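Long-range contacts in agmatine N-acetyltransferase (Drosophila melanogaster, PDB 7CIW), which transfers an acetyl group from acetyl-CoA to the amine of agmatine, and probably acylates arylalkylamines such as dopamine and serotonin as well: residues 29-33 with 132-138; 35-40 with 199-203; 74-80 with 125-131; 88-93 with 104-108. The protein carries 1 engineered substitution. The contacts are given in a common frame with arbitrary orientation. Residues are numbered along the deposited sequence.

Interaction 1: residues 29-33 with 132-138; sequences HYYPE and GVDPQLR. With COA (coenzyme A), chain B; G0R (N-(4-carbamimidamidobutyl)ethanamide), chain C.
Residues 29-33, in the last part of helix 19-30 and the turn that follows, pack against the end of strand 125-133 and the loop after it, with CA atoms nearest at Tyr30 and Gly132 (4.9 Å) and at His29 and Asp134 (5.6 Å). Gly132 is still extended; its CA lies 4.0 Å from Tyr30 CD1, and a CB here would sit tight against Tyr30 CB. Tyr30 (chi1 t) runs past this bare backbone, and its OH donates to O3 of the acetylagmatine product (G0R) at 2.7 Å. Val133 turns its side chain away, and its N donates to COA O9P (2.9 Å). Asp134, just past the strand, makes an Asx turn, OD1 accepting from Gln136 N at 2.9 Å, while its CG lies over one face of the His29 ring. Pro135 opens a short 3-10 turn, with CD 3.2 Å from His29 ND1. Arg138, m at chi1 and extended beyond, folds back across the loop: NE binds Val133 O (2.8 Å), and the guanidinium forms a two-pronged salt bridge with Glu33, NH1 to OE1 at 2.7 Å and NH2 to OE2 at 2.9 Å. COA C9P lies over one face of that guanidinium. Strand end, turn and arginine, running on to Gly139, Asn141 and Gly143, form the pantetheine and pyrophosphate site of the GNAT fold.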
# COMPACT_ATOMS: atom_id res chain seq x y z
N HIS A 29 -6.12 12.19 -3.27
CA HIS A 29 -5.07 12.47 -2.31
C HIS A 29 -4.07 11.34 -2.11
O HIS A 29 -3.11 11.51 -1.36
CB HIS A 29 -5.69 12.83 -0.95
CG HIS A 29 -6.50 14.08 -0.99
ND1 HIS A 29 -6.01 15.27 -1.48
CD2 HIS A 29 -7.79 14.32 -0.62
CE1 HIS A 29 -6.95 16.20 -1.41
NE2 HIS A 29 -8.04 15.65 -0.89
N TYR A 30 -4.27 10.19 -2.75
CA TYR A 30 -3.30 9.11 -2.70
C TYR A 30 -2.57 8.98 -4.02
O TYR A 30 -1.36 9.20 -4.09
CB TYR A 30 -4.00 7.78 -2.35
CG TYR A 30 -3.09 6.58 -2.48
CD1 TYR A 30 -2.09 6.34 -1.53
CD2 TYR A 30 -3.23 5.69 -3.54
CE1 TYR A 30 -1.25 5.24 -1.65
CE2 TYR A 30 -2.39 4.58 -3.66
CZ TYR A 30 -1.41 4.37 -2.71
OH TYR A 30 -0.59 3.28 -2.83
N TYR A 31 -3.30 8.65 -5.08
CA TYR A 31 -2.67 8.39 -6.37
C TYR A 31 -1.85 9.54 -6.94
O TYR A 31 -0.79 9.27 -7.52
CB TYR A 31 -3.76 7.98 -7.36
CG TYR A 31 -4.21 6.54 -7.32
CD1 TYR A 31 -3.35 5.49 -7.64
CD2 TYR A 31 -5.53 6.23 -7.01
CE1 TYR A 31 -3.79 4.17 -7.64
CE2 TYR A 31 -5.99 4.91 -7.02
CZ TYR A 31 -5.11 3.89 -7.35
OH TYR A 31 -5.55 2.59 -7.37
N PRO A 32 -2.27 10.81 -6.86
CA PRO A 32 -1.46 11.87 -7.50
C PRO A 32 -0.07 12.03 -6.91
O PRO A 32 0.83 12.47 -7.63
CB PRO A 32 -2.31 13.14 -7.28
CG PRO A 32 -3.71 12.61 -7.14
CD PRO A 32 -3.56 11.34 -6.37
N GLU A 33 0.14 11.65 -5.65
CA GLU A 33 1.43 11.82 -4.99
C GLU A 33 2.15 10.51 -4.67
O GLU A 33 3.34 10.54 -4.33
CB GLU A 33 1.26 12.61 -3.68
CG GLU A 33 0.60 13.96 -3.88
CD GLU A 33 0.16 14.58 -2.57
OE1 GLU A 33 1.04 15.00 -1.79
OE2 GLU A 33 -1.07 14.63 -2.33
N GLY A 132 -2.92 6.63 2.44
CA GLY A 132 -2.94 8.03 2.05
C GLY A 132 -3.69 8.87 3.06
O GLY A 132 -4.63 8.40 3.70
N VAL A 133 -3.25 10.12 3.21
CA VAL A 133 -3.84 11.09 4.13
C VAL A 133 -4.06 12.39 3.36
O VAL A 133 -3.17 12.82 2.61
CB VAL A 133 -2.95 11.34 5.36
CG1 VAL A 133 -3.55 12.43 6.24
CG2 VAL A 133 -2.80 10.06 6.19
N ASP A 134 -5.24 12.99 3.52
CA ASP A 134 -5.54 14.31 2.97
C ASP A 134 -4.44 15.29 3.38
O ASP A 134 -4.08 15.35 4.56
CB ASP A 134 -6.90 14.77 3.50
CG ASP A 134 -7.41 16.07 2.86
OD1 ASP A 134 -6.65 17.05 2.74
OD2 ASP A 134 -8.61 16.11 2.54
N PRO A 135 -3.87 16.04 2.44
CA PRO A 135 -2.80 16.99 2.79
C PRO A 135 -3.15 17.92 3.93
O PRO A 135 -2.28 18.28 4.73
CB PRO A 135 -2.58 17.75 1.48
CG PRO A 135 -3.01 16.80 0.42
CD PRO A 135 -4.18 16.07 1.00
N GLN A 136 -4.43 18.29 4.07
CA GLN A 136 -4.84 19.17 5.15
C GLN A 136 -4.79 18.50 6.51
O GLN A 136 -4.85 19.19 7.53
CB GLN A 136 -6.25 19.69 4.89
CG GLN A 136 -6.31 20.75 3.82
CD GLN A 136 -7.65 21.45 3.76
OE1 GLN A 136 -8.70 20.79 3.73
NE2 GLN A 136 -7.63 22.78 3.75
N LEU A 137 -4.70 17.17 6.56
CA LEU A 137 -4.64 16.45 7.82
C LEU A 137 -3.30 15.76 8.04
O LEU A 137 -3.17 14.95 8.96
CB LEU A 137 -5.77 15.41 7.89
CG LEU A 137 -7.22 15.80 8.25
CD1 LEU A 137 -7.29 16.43 9.63
CD2 LEU A 137 -7.83 16.72 7.20
N ARG A 138 -2.30 16.05 7.21
CA ARG A 138 -1.01 15.39 7.35
C ARG A 138 -0.24 15.96 8.54
O ARG A 138 -0.40 17.13 8.91
CB ARG A 138 -0.19 15.51 6.07
CG ARG A 138 -0.74 14.62 4.95
CD ARG A 138 0.04 14.71 3.66
NE ARG A 138 -0.68 14.02 2.59
CZ ARG A 138 -0.45 14.20 1.29
NH1 ARG A 138 0.51 15.03 0.88
NH2 ARG A 138 -1.17 13.53 0.40
N1A COA B . 4.93 15.69 1.95
C2A COA B . 5.64 16.52 2.77
N3A COA B . 5.68 16.31 4.12
C4A COA B . 5.02 15.26 4.66
C5A COA B . 4.33 14.45 3.86
C6A COA B . 4.29 14.67 2.50
N6A COA B . 3.69 14.06 1.24
N7A COA B . 3.75 13.47 4.60
C8A COA B . 4.08 13.68 5.89
N9A COA B . 4.86 14.77 5.92
C1B COA B . 5.45 15.47 6.90
C2B COA B . 4.31 15.97 7.83
O2B COA B . 3.68 17.21 7.32
C3B COA B . 4.87 16.08 9.05
O3B COA B . 5.76 17.21 9.21
P3B COA B . 5.27 18.68 9.82
O7A COA B . 4.14 18.49 10.82
O8A COA B . 6.48 19.41 10.43
O9A COA B . 4.77 19.47 8.62
C4B COA B . 5.90 14.81 9.11
O4B COA B . 6.25 14.53 7.86
C5B COA B . 5.30 13.63 9.83
O5B COA B . 3.96 13.48 9.37
P1A COA B . 3.15 12.02 9.53
O1A COA B . 4.08 10.85 9.84
O2A COA B . 2.03 12.19 10.55
O3A COA B . 2.54 11.76 8.03
P2A COA B . 0.99 11.36 7.65
O4A COA B . 0.08 12.52 7.93
O5A COA B . 0.60 10.09 8.37
O6A COA B . 1.14 11.14 6.03
CBP COA B . 1.49 9.73 4.23
CCP COA B . 2.02 10.17 5.57
CDP COA B . 0.17 8.93 4.48
CEP COA B . 2.52 8.83 3.52
CAP COA B . 1.26 10.98 3.38
OAP COA B . 2.51 11.56 3.08
C9P COA B . 0.55 10.71 2.04
O9P COA B . -0.63 10.52 1.96
N8P COA B . 1.34 10.73 0.83
C7P COA B . 0.74 10.54 -0.50
C6P COA B . 0.39 9.04 -0.87
C5P COA B . 1.63 8.23 -0.57
O5P COA B . 2.70 8.50 -1.03
N4P COA B . 1.42 7.07 0.35
C3P COA B . 2.48 6.19 0.81
C2P COA B . 3.09 5.34 -0.30
S1P COA B . 4.17 4.24 0.66
C10 G0R C . -0.75 1.19 -6.91
N12 G0R C . -0.51 2.29 -7.84
C1 G0R C . 1.41 1.60 1.29
C2 G0R C . 1.53 2.09 -0.15
C5 G0R C . 2.62 1.86 -2.42
C6 G0R C . 1.92 0.89 -3.38
C7 G0R C . 2.23 1.19 -4.85
C8 G0R C . 1.11 1.88 -5.64
N4 G0R C . 2.47 1.44 -1.04
N9 G0R C . -0.01 1.00 -5.91
N11 G0R C . -1.86 0.30 -7.13
O3 G0R C . 0.85 2.98 -0.54

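Interaction 2: residues 35-40 with 199-203; sequences PLTAGT and VIRPP
Ile200 and Gly39 carry the middle of this contact, in which the short helix 35-38 and the turn closing it meet an irregular loop, residues 199-203. Gly39 is the first residue to leave helical angles (phi/psi -94/7), and its CA comes within 4.0 Å of both the CA and the N of Pro202. A CB on Gly39 would clash with Ile200 CG2 and with the Arg201 backbone, so the bare CA is what lets the chains approach this closely. One nearly straight hydrogen bond joins them, Arg201 N to Gly39 O at 3.1 Å, with a CA-H...O contact from Gly39 CA to Arg201 O (3.3 Å) beside it. Ile200 buries the largest area; with both chi angles m, it sets CG2 3.7 Å from Leu36 CD2 and CD1 3.7 Å from Thr40 CG2. Leu36 points its CA-to-CB bond away, yet its CD2 still reaches Ile200 CG2. Thr40 (chi1 p) turns OG1 back to Leu36 O at 2.8 Å. Alongside, Pro202 CB packs 3.7 Å from Pro35 CB, and Pro203 CD lies 4.1 Å from Ala38 CB. The loop 199-203, which runs between strands 181-187 and 208-215, thus lies along helix 35-38; Ile200 and Leu36 both pack on Leu106 of helix 99-114, and Thr40 on Ile103 of the same helix.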
# COMPACT_ATOMS: atom_id res chain seq x y z
N PRO A 35 4.51 7.65 -5.16
CA PRO A 35 5.64 7.71 -6.10
C PRO A 35 5.54 6.81 -7.33
O PRO A 35 5.92 7.25 -8.41
CB PRO A 35 6.84 7.36 -5.21
CG PRO A 35 6.46 7.94 -3.88
CD PRO A 35 4.97 7.66 -3.75
N LEU A 36 5.07 5.55 -7.22
CA LEU A 36 4.97 4.74 -8.45
C LEU A 36 3.94 5.32 -9.41
O LEU A 36 4.16 5.33 -10.63
CB LEU A 36 4.62 3.30 -8.14
CG LEU A 36 5.49 2.56 -7.13
CD1 LEU A 36 5.14 1.07 -7.16
CD2 LEU A 36 6.96 2.81 -7.45
N THR A 37 2.81 5.77 -8.88
CA THR A 37 1.77 6.36 -9.72
C THR A 37 2.23 7.69 -10.31
O THR A 37 1.98 7.97 -11.49
CB THR A 37 0.50 6.54 -8.90
OG1 THR A 37 0.29 5.38 -8.09
CG2 THR A 37 -0.72 6.74 -9.80
N ALA A 38 2.91 8.52 -9.51
CA ALA A 38 3.40 9.79 -10.01
C ALA A 38 4.57 9.61 -10.96
O ALA A 38 4.84 10.50 -11.78
CB ALA A 38 3.81 10.70 -8.85
N GLY A 39 5.26 8.49 -10.88
CA GLY A 39 6.43 8.21 -11.70
C GLY A 39 6.16 7.44 -12.97
O GLY A 39 7.10 7.04 -13.65
N THR A 40 4.89 7.21 -13.30
CA THR A 40 4.48 6.55 -14.53
C THR A 40 3.41 7.41 -15.19
O THR A 40 2.96 8.41 -14.63
CB THR A 40 3.95 5.13 -14.24
OG1 THR A 40 3.02 5.19 -13.15
CG2 THR A 40 5.08 4.20 -13.87
N VAL A 199 11.87 2.14 -15.28
CA VAL A 199 10.43 1.94 -15.24
C VAL A 199 9.74 3.09 -14.51
O VAL A 199 8.83 3.73 -15.04
CB VAL A 199 10.09 0.58 -14.59
CG1 VAL A 199 8.59 0.46 -14.38
CG2 VAL A 199 10.59 -0.55 -15.48
N ILE A 200 10.17 3.37 -13.28
CA ILE A 200 9.54 4.37 -12.43
C ILE A 200 10.49 5.55 -12.30
O ILE A 200 11.66 5.36 -11.96
CB ILE A 200 9.21 3.79 -11.04
CG1 ILE A 200 8.70 2.36 -11.16
CG2 ILE A 200 8.20 4.68 -10.34
CD1 ILE A 200 7.25 2.27 -11.55
N ARG A 201 9.98 6.76 -12.55
CA ARG A 201 10.73 7.99 -12.32
C ARG A 201 9.94 8.91 -11.39
O ARG A 201 9.25 9.82 -11.84
CB ARG A 201 11.06 8.72 -13.62
CG ARG A 201 12.23 9.69 -13.46
CD ARG A 201 12.11 10.89 -14.40
NE ARG A 201 12.78 10.63 -15.67
CZ ARG A 201 12.49 11.28 -16.79
NH1 ARG A 201 11.55 12.22 -16.80
NH2 ARG A 201 13.14 10.99 -17.92
N PRO A 202 10.02 8.68 -10.08
CA PRO A 202 9.20 9.45 -9.14
C PRO A 202 9.90 10.73 -8.72
O PRO A 202 11.13 10.85 -8.85
CB PRO A 202 9.04 8.50 -7.95
CG PRO A 202 10.25 7.67 -7.99
CD PRO A 202 10.73 7.58 -9.42
N PRO A 203 9.15 11.70 -8.20
CA PRO A 203 9.77 12.93 -7.70
C PRO A 203 10.67 12.65 -6.51
O PRO A 203 10.31 11.87 -5.62
CB PRO A 203 8.56 13.79 -7.27
CG PRO A 203 7.38 13.18 -7.95
CD PRO A 203 7.68 11.72 -8.11

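Interaction 3: residues 74-80 with 125-131; sequences AVVAGPK and CLHVHAL. With G0R (N-(4-carbamimidamidobutyl)ethanamide), chain C; COA (coenzyme A), chain B.
Seven backbone hydrogen bonds join these antiparallel strands, whose short axes pass 4.4 Å apart at 151°. Lys80 pairs with Cys125 (Lys80 N to Cys125 O and Cys125 N to Lys80 O, both 2.9 Å) and Gly78 with His127 (Gly78 N to His127 O 2.9 Å, His127 N to Gly78 O 2.8 Å). At Val76 the register slips by one: its N donates to Ala130 O (2.8 Å), while its O accepts from both His129 N (2.7 Å) and Ala130 N (3.1 Å). This is a classic beta bulge, with His129 near-helical (-87/-25), in the central GNAT strand where coenzyme A and the acetylated product meet. Leu131 O accepts from COA N4P (2.7 Å), and Leu131 N bonds weakly to G0R O3 (3.3 Å). A water links Pro79 O (2.7 Å) to His129 NE2 (2.8 Å). Lys80 NZ forms a salt bridge with Glu111. Val75, Ala77, Leu126, Val128 and Leu131 share one face; Val75 CG2 meets Val128 CG1 at 3.7 Å, and helix 142-156 covers Val75, Leu126 and Val128.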
# COMPACT_ATOMS: atom_id res chain seq x y z
N ALA A 74 -7.01 6.90 4.37
CA ALA A 74 -7.44 5.55 4.05
C ALA A 74 -6.24 4.61 4.02
O ALA A 74 -5.13 5.00 3.68
CB ALA A 74 -8.14 5.49 2.68
N VAL A 75 -6.50 3.34 4.36
CA VAL A 75 -5.51 2.28 4.22
C VAL A 75 -6.18 1.07 3.58
O VAL A 75 -7.33 0.74 3.87
CB VAL A 75 -4.87 1.94 5.59
CG1 VAL A 75 -5.92 1.38 6.59
CG2 VAL A 75 -3.66 0.99 5.43
N VAL A 76 -5.48 0.45 2.64
CA VAL A 76 -5.96 -0.73 1.94
C VAL A 76 -4.96 -1.84 2.20
O VAL A 76 -3.76 -1.66 1.95
CB VAL A 76 -6.12 -0.47 0.43
CG1 VAL A 76 -6.43 -1.77 -0.31
CG2 VAL A 76 -7.19 0.57 0.17
N ALA A 77 -5.43 -2.96 2.73
CA ALA A 77 -4.55 -4.07 3.05
C ALA A 77 -5.23 -5.37 2.64
O ALA A 77 -6.45 -5.44 2.52
CB ALA A 77 -4.18 -4.10 4.54
N GLY A 78 -4.42 -6.40 2.40
CA GLY A 78 -4.95 -7.71 2.11
C GLY A 78 -3.96 -8.82 2.36
O GLY A 78 -2.76 -8.58 2.52
N PRO A 79 -4.44 -10.06 2.38
CA PRO A 79 -3.58 -11.19 2.72
C PRO A 79 -2.68 -11.63 1.57
O PRO A 79 -2.99 -11.44 0.39
CB PRO A 79 -4.60 -12.30 3.05
CG PRO A 79 -5.71 -12.00 2.07
CD PRO A 79 -5.80 -10.49 2.02
N LYS A 80 -1.57 -12.26 1.95
CA LYS A 80 -0.74 -12.96 0.97
C LYS A 80 -0.09 -14.16 1.64
O LYS A 80 0.05 -14.22 2.86
CB LYS A 80 0.32 -12.03 0.35
CG LYS A 80 1.41 -11.58 1.29
CD LYS A 80 2.34 -10.57 0.57
CE LYS A 80 3.54 -10.22 1.44
NZ LYS A 80 4.39 -9.18 0.78
N CYS A 125 0.88 -13.31 5.53
CA CYS A 125 1.22 -11.96 5.93
C CYS A 125 0.07 -11.04 5.54
O CYS A 125 -0.60 -11.28 4.53
CB CYS A 125 2.55 -11.52 5.28
SG CYS A 125 3.18 -9.88 5.75
N LEU A 126 -0.18 -10.02 6.35
CA LEU A 126 -1.12 -8.98 5.96
C LEU A 126 -0.33 -7.85 5.32
O LEU A 126 0.48 -7.20 5.98
CB LEU A 126 -1.92 -8.48 7.17
CG LEU A 126 -3.05 -7.50 6.89
CD1 LEU A 126 -4.00 -8.03 5.83
CD2 LEU A 126 -3.82 -7.25 8.18
N HIS A 127 -0.56 -7.62 4.03
CA HIS A 127 0.21 -6.63 3.29
C HIS A 127 -0.58 -5.35 3.10
O HIS A 127 -1.73 -5.38 2.66
CB HIS A 127 0.60 -7.21 1.93
CG HIS A 127 1.54 -6.34 1.16
ND1 HIS A 127 2.90 -6.32 1.41
CD2 HIS A 127 1.33 -5.43 0.17
CE1 HIS A 127 3.48 -5.45 0.59
NE2 HIS A 127 2.55 -4.90 -0.16
N VAL A 128 0.05 -4.21 3.40
CA VAL A 128 -0.59 -2.91 3.21
C VAL A 128 -0.32 -2.44 1.79
O VAL A 128 0.83 -2.14 1.43
CB VAL A 128 -0.09 -1.89 4.24
CG1 VAL A 128 -0.67 -0.50 3.95
CG2 VAL A 128 -0.46 -2.36 5.65
N HIS A 129 -1.38 -2.39 0.96
CA HIS A 129 -1.28 -2.02 -0.44
C HIS A 129 -1.37 -0.53 -0.70
O HIS A 129 -0.87 -0.06 -1.73
CB HIS A 129 -2.37 -2.74 -1.25
CG HIS A 129 -2.20 -4.22 -1.32
ND1 HIS A 129 -1.17 -4.81 -2.02
CD2 HIS A 129 -2.90 -5.23 -0.75
CE1 HIS A 129 -1.26 -6.12 -1.89
NE2 HIS A 129 -2.29 -6.40 -1.12
N ALA A 130 -2.00 0.24 0.19
CA ALA A 130 -2.11 1.67 -0.04
C ALA A 130 -2.35 2.38 1.29
O ALA A 130 -3.06 1.86 2.15
CB ALA A 130 -3.25 1.98 -1.01
N LEU A 131 -1.73 3.55 1.45
CA LEU A 131 -1.91 4.41 2.62
C LEU A 131 -1.87 5.85 2.14
O LEU A 131 -0.89 6.26 1.53
CB LEU A 131 -0.82 4.15 3.65
CG LEU A 131 -0.95 4.97 4.92
CD1 LEU A 131 -2.12 4.48 5.74
CD2 LEU A 131 0.35 4.89 5.71
C10 G0R C . -0.75 1.19 -6.91
N12 G0R C . -0.51 2.29 -7.84
C1 G0R C . 1.41 1.60 1.29
C2 G0R C . 1.53 2.09 -0.15
C5 G0R C . 2.62 1.86 -2.42
C6 G0R C . 1.92 0.89 -3.38
C7 G0R C . 2.23 1.19 -4.85
C8 G0R C . 1.11 1.88 -5.64
N4 G0R C . 2.47 1.44 -1.04
N9 G0R C . -0.01 1.00 -5.91
N11 G0R C . -1.86 0.30 -7.13
O3 G0R C . 0.85 2.98 -0.54
N1A COA B . 4.93 15.69 1.95
C2A COA B . 5.64 16.52 2.77
N3A COA B . 5.68 16.31 4.12
C4A COA B . 5.02 15.26 4.66
C5A COA B . 4.33 14.45 3.86
C6A COA B . 4.29 14.67 2.50
N6A COA B . 3.69 14.06 1.24
N7A COA B . 3.75 13.47 4.60
C8A COA B . 4.08 13.68 5.89
N9A COA B . 4.86 14.77 5.92
C1B COA B . 5.45 15.47 6.90
C2B COA B . 4.31 15.97 7.83
O2B COA B . 3.68 17.21 7.32
C3B COA B . 4.87 16.08 9.05
O3B COA B . 5.76 17.21 9.21
P3B COA B . 5.27 18.68 9.82
O7A COA B . 4.14 18.49 10.82
O8A COA B . 6.48 19.41 10.43
O9A COA B . 4.77 19.47 8.62
C4B COA B . 5.90 14.81 9.11
O4B COA B . 6.25 14.53 7.86
C5B COA B . 5.30 13.63 9.83
O5B COA B . 3.96 13.48 9.37
P1A COA B . 3.15 12.02 9.53
O1A COA B . 4.08 10.85 9.84
O2A COA B . 2.03 12.19 10.55
O3A COA B . 2.54 11.76 8.03
P2A COA B . 0.99 11.36 7.65
O4A COA B . 0.08 12.52 7.93
O5A COA B . 0.60 10.09 8.37
O6A COA B . 1.14 11.14 6.03
CBP COA B . 1.49 9.73 4.23
CCP COA B . 2.02 10.17 5.57
CDP COA B . 0.17 8.93 4.48
CEP COA B . 2.52 8.83 3.52
CAP COA B . 1.26 10.98 3.38
OAP COA B . 2.51 11.56 3.08
C9P COA B . 0.55 10.71 2.04
O9P COA B . -0.63 10.52 1.96
N8P COA B . 1.34 10.73 0.83
C7P COA B . 0.74 10.54 -0.50
C6P COA B . 0.39 9.04 -0.87
C5P COA B . 1.63 8.23 -0.57
O5P COA B . 2.70 8.50 -1.03
N4P COA B . 1.42 7.07 0.35
C3P COA B . 2.48 6.19 0.81
C2P COA B . 3.09 5.34 -0.30
S1P COA B . 4.17 4.24 0.66
O HOH W 1 -2.61 -9.19 -1.13

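Interaction 4: residues 88-93 with 104-108; sequences MAEEAR and LHLLS
Both segments are regular alpha-helix, and they run almost antiparallel, their short axes at 164° and 8.6 Å apart at closest approach. The CA atoms are nearest at Ala92 and Leu104 (4.9 Å) and at Met88 and Ser108 (5.2 Å), so one turn of each helix answers one turn of the other. Small side chains permit this closeness. Ala92 points straight at the partner, with CB 4.1 Å from Leu104 CB and 4.2 Å from Ser108 CB. The same methyl lies over the face of the His105 imidazole, Ala92 CB standing 3.7 Å from the ring centroid and 2° off its normal, a CH-pi contact. His105, chi1 -90° and chi2 93°, lays its ring against the helix of Ala92, with CE1 3.0 Å from Ala92 O, while its ND1 bonds back to Gly101 O in its own helix. One turn away, Met88 (chi1 m, chi2 t, chi3 p) curls its CE into the angle between Leu104 and Leu107, 3.7 Å from Leu104 CD2 and 3.6 Å from Leu107 CB. Ser108 (chi1 t) lays its OG 3.3 Å from Ala89 CA. Leu104 CD1 lies 3.7 Å from Glu91 O. Between these turns of the hairpin formed by helices 84-95 and 99-114, the contact is apolar and CH-pi packing rather than polar pairing: Ala92 and Ser108 bring the backbones close, and Met88 and Leu104 fill in beside them.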
# COMPACT_ATOMS: atom_id res chain seq x y z
N MET A 88 2.22 -12.64 -8.24
CA MET A 88 2.48 -11.28 -8.71
C MET A 88 3.27 -11.28 -10.01
O MET A 88 3.09 -10.37 -10.83
CB MET A 88 3.21 -10.47 -7.65
CG MET A 88 2.32 -10.08 -6.50
SD MET A 88 2.78 -8.53 -5.71
CE MET A 88 2.81 -7.44 -7.12
N ALA A 89 4.15 -12.26 -10.20
CA ALA A 89 4.90 -12.32 -11.45
C ALA A 89 3.95 -12.55 -12.61
O ALA A 89 4.06 -11.90 -13.66
CB ALA A 89 5.97 -13.40 -11.38
N GLU A 90 2.98 -13.45 -12.43
CA GLU A 90 2.00 -13.72 -13.47
C GLU A 90 1.10 -12.51 -13.72
O GLU A 90 0.73 -12.23 -14.86
CB GLU A 90 1.17 -14.95 -13.08
CG GLU A 90 1.85 -16.26 -13.39
CD GLU A 90 1.54 -17.34 -12.37
OE1 GLU A 90 2.30 -18.34 -12.33
OE2 GLU A 90 0.54 -17.20 -11.63
N GLU A 91 0.75 -11.78 -12.66
CA GLU A 91 -0.09 -10.59 -12.83
C GLU A 91 0.67 -9.48 -13.55
O GLU A 91 0.10 -8.77 -14.38
CB GLU A 91 -0.59 -10.11 -11.47
CG GLU A 91 -1.69 -10.97 -10.85
CD GLU A 91 -3.01 -10.87 -11.60
OE1 GLU A 91 -3.59 -9.77 -11.67
OE2 GLU A 91 -3.47 -11.91 -12.12
N ALA A 92 1.96 -9.32 -13.24
CA ALA A 92 2.78 -8.34 -13.95
C ALA A 92 2.84 -8.65 -15.44
O ALA A 92 2.78 -7.74 -16.28
CB ALA A 92 4.19 -8.31 -13.35
N ARG A 93 2.96 -9.94 -15.80
CA ARG A 93 2.92 -10.32 -17.21
C ARG A 93 1.56 -10.03 -17.83
O ARG A 93 1.49 -9.51 -18.95
CB ARG A 93 3.27 -11.80 -17.36
CG ARG A 93 2.62 -12.44 -18.59
CD ARG A 93 3.38 -13.66 -19.11
NE ARG A 93 3.45 -14.77 -18.15
CZ ARG A 93 2.40 -15.45 -17.70
NH1 ARG A 93 1.17 -15.15 -18.10
NH2 ARG A 93 2.58 -16.45 -16.84
N LEU A 104 3.13 -2.92 -11.56
CA LEU A 104 3.18 -4.31 -11.11
C LEU A 104 4.55 -4.93 -11.31
O LEU A 104 4.97 -5.76 -10.50
CB LEU A 104 2.13 -5.14 -11.85
CG LEU A 104 0.75 -5.18 -11.20
CD1 LEU A 104 -0.21 -5.90 -12.12
CD2 LEU A 104 0.80 -5.84 -9.83
N HIS A 105 5.27 -4.56 -12.37
CA HIS A 105 6.58 -5.17 -12.54
C HIS A 105 7.54 -4.75 -11.43
O HIS A 105 8.33 -5.57 -10.95
CB HIS A 105 7.15 -4.85 -13.93
CG HIS A 105 6.77 -5.86 -14.97
ND1 HIS A 105 5.67 -5.73 -15.78
CD2 HIS A 105 7.35 -7.04 -15.31
CE1 HIS A 105 5.59 -6.77 -16.59
NE2 HIS A 105 6.60 -7.58 -16.32
N LEU A 106 7.45 -3.50 -10.97
CA LEU A 106 8.26 -3.11 -9.81
C LEU A 106 7.78 -3.83 -8.55
O LEU A 106 8.59 -4.41 -7.81
CB LEU A 106 8.22 -1.59 -9.60
CG LEU A 106 9.10 -1.17 -8.42
CD1 LEU A 106 10.02 -0.04 -8.79
CD2 LEU A 106 8.30 -0.85 -7.14
N LEU A 107 6.47 -3.82 -8.29
CA LEU A 107 5.97 -4.46 -7.08
C LEU A 107 6.28 -5.95 -7.06
O LEU A 107 6.54 -6.53 -6.00
CB LEU A 107 4.46 -4.21 -6.96
CG LEU A 107 4.08 -2.76 -6.65
CD1 LEU A 107 2.56 -2.60 -6.65
CD2 LEU A 107 4.67 -2.32 -5.31
N SER A 108 6.26 -6.59 -8.23
CA SER A 108 6.55 -8.01 -8.28
C SER A 108 8.02 -8.28 -8.04
O SER A 108 8.38 -9.26 -7.37
CB SER A 108 6.10 -8.58 -9.63
OG SER A 108 6.53 -9.93 -9.82

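In the fold
Interactions 1 and 3 share strand 125-133 and adjoin directly: Gly132 O lies 2.9 Å from Ala74 N, a probable hydrogen bond, and Tyr30 packs on Ala130, with Tyr30 CZ 3.5 Å from Ala130 CB. Their centres are about 17 Å apart, and together they hold both coenzyme A and the acetylated product. Segment 35-40 of interaction 2 follows 29-33 of interaction 1 in the chain, Tyr31 O coming within 3.3 Å of Thr37 CB, and adds Pro35 to the coenzyme pocket and Leu36 and Thr37 to the product pocket. Interaction 4 backs that side: Leu106 packs on Ile200 and Leu36, and the side chain of Leu107 comes about 4 Å from the product. Interactions 1 and 4 lie about 26 Å apart between centres.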